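Local structure of putative aminotransferase (Actinomadura melliaura, 4ZWV) at residues T222-R225 with L226-A229. The protein probably acts as a pyridoxal phosphate-dependent sugar aminotransferase in making the aminopentose of the indolocarbazole AT2433. Sequence-based numbering, arbitrary orientation. Where two conformers were deposited one is given.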
loop_
_atom_site.group_PDB
_atom_site.type_symbol
_atom_site.label_atom_id
_atom_site.label_comp_id
_atom_site.label_asym_id
_atom_site.label_seq_id
_atom_site.Cartn_x
_atom_site.Cartn_y
_atom_site.Cartn_z
ATOM N N THR A 222 -5.917 -9.893 -17.176
ATOM C CA THR A 222 -6.261 -10.958 -18.120
ATOM C C THR A 222 -5.394 -10.929 -19.383
ATOM O O THR A 222 -5.412 -11.874 -20.176
ATOM C CB THR A 222 -7.746 -10.889 -18.544
ATOM O OG1 THR A 222 -7.966 -9.753 -19.386
ATOM C CG2 THR A 222 -8.659 -10.794 -17.321
ATOM N N ALA A 223 -4.621 -9.863 -19.564
ATOM C CA ALA A 223 -3.812 -9.709 -20.774
ATOM C C ALA A 223 -2.556 -10.577 -20.787
ATOM O O ALA A 223 -2.106 -11.059 -19.747
ATOM C CB ALA A 223 -3.425 -8.243 -20.960
ATOM N N ASP A 224 -1.987 -10.743 -21.977
ATOM C CA ASP A 224 -0.776 -11.548 -22.178
ATOM C C ASP A 224 0.463 -10.704 -21.865
ATOM O O ASP A 224 1.068 -10.109 -22.761
ATOM C CB ASP A 224 -0.729 -12.080 -23.617
ATOM C CG ASP A 224 0.339 -13.147 -23.823
ATOM O OD1 ASP A 224 1.158 -13.375 -22.908
ATOM O OD2 ASP A 224 0.353 -13.765 -24.910
ATOM N N ARG A 225 0.847 -10.658 -20.595
ATOM C CA ARG A 225 1.947 -9.791 -20.184
ATOM C C ARG A 225 3.298 -10.309 -20.671
ATOM O O ARG A 225 4.220 -9.527 -20.904
ATOM C CB ARG A 225 1.940 -9.616 -18.663
ATOM C CG ARG A 225 0.733 -8.810 -18.181
ATOM C CD ARG A 225 0.502 -8.910 -16.684
ATOM N NE ARG A 225 1.591 -8.337 -15.902
ATOM C CZ ARG A 225 1.691 -8.455 -14.582
ATOM N NH1 ARG A 225 2.713 -7.909 -13.940
ATOM N NH2 ARG A 225 0.766 -9.121 -13.904
ATOM N N LEU A 226 3.402 -11.622 -20.854
ATOM C CA LEU A 226 4.619 -12.234 -21.376
ATOM C C LEU A 226 4.981 -11.736 -22.780
ATOM O O LEU A 226 6.152 -11.722 -23.164
ATOM C CB LEU A 226 4.461 -13.757 -21.395
ATOM C CG LEU A 226 5.712 -14.617 -21.540
ATOM C CD1 LEU A 226 6.587 -14.477 -20.307
ATOM C CD2 LEU A 226 5.319 -16.077 -21.771
ATOM N N ARG A 227 3.970 -11.342 -23.554
ATOM C CA ARG A 227 4.213 -10.841 -24.901
ATOM C C ARG A 227 4.052 -9.322 -24.976
ATOM O O ARG A 227 4.005 -8.754 -26.075
ATOM C CB ARG A 227 3.277 -11.520 -25.904
ATOM C CG ARG A 227 3.479 -13.028 -26.015
ATOM C CD ARG A 227 4.742 -13.389 -26.786
ATOM N NE ARG A 227 4.944 -14.836 -26.771
ATOM C CZ ARG A 227 5.844 -15.464 -26.023
ATOM N NH1 ARG A 227 6.679 -14.779 -25.251
ATOM N NH2 ARG A 227 5.922 -16.785 -26.064
ATOM N N GLY A 228 3.959 -8.676 -23.814
ATOM C CA GLY A 228 3.831 -7.228 -23.751
ATOM C C GLY A 228 2.538 -6.728 -24.370
ATOM O O GLY A 228 2.452 -5.572 -24.781
ATOM N N ALA A 229 1.535 -7.600 -24.431
ATOM C CA ALA A 229 0.288 -7.310 -25.135
ATOM C C ALA A 229 -0.747 -6.659 -24.224
ATOM O O ALA A 229 -1.848 -7.185 -23.998
ATOM C CB ALA A 229 -0.268 -8.586 -25.750
HETATM O O HOH W 1 -3.246 -9.419 -24.346
HETATM O O HOH W 2 1.187 -13.784 -20.004
#
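D224 and R227 lie side by side and point the same way across a Schellman motif, identified by the 6→1 bond A229 N to D224 O, the 5→2 bond G228 N to R225 O and the positive phi of G228. It sits in the long loop between helices 205-214 and 243-273, an arm reaching the second subunit of the dimer. Their contact is made along the arginine's aliphatic stem: D224 OD2 is 3.4 Å from R227 CG, while OD2 and R227 NE stay 5.1 Å apart. The bend at chi2 (-75°) carries the guanidinium off to a salt bridge with E311 and a hydrogen bond to the A317 carbonyl, both of the second subunit. D224 has CG anti to its own N (chi1 -168°), which brings OD1 within 3.5 Å of L226 N and R227 N; a water, not a direct bond, links OD1 to L226 N. D224 O accepts two N-H groups from opposite faces of its carbonyl plane, R227 N (3.3 Å) and the straighter A229 N (3.0 Å). G228, with phi 64°, gives its N-H to R225 O (3.0 Å) from above that carbonyl's plane. A229 CB lies 4.1 Å from D224 CB, and a second water links D224 N to A229 O, donating to the latter at 2.7 Å.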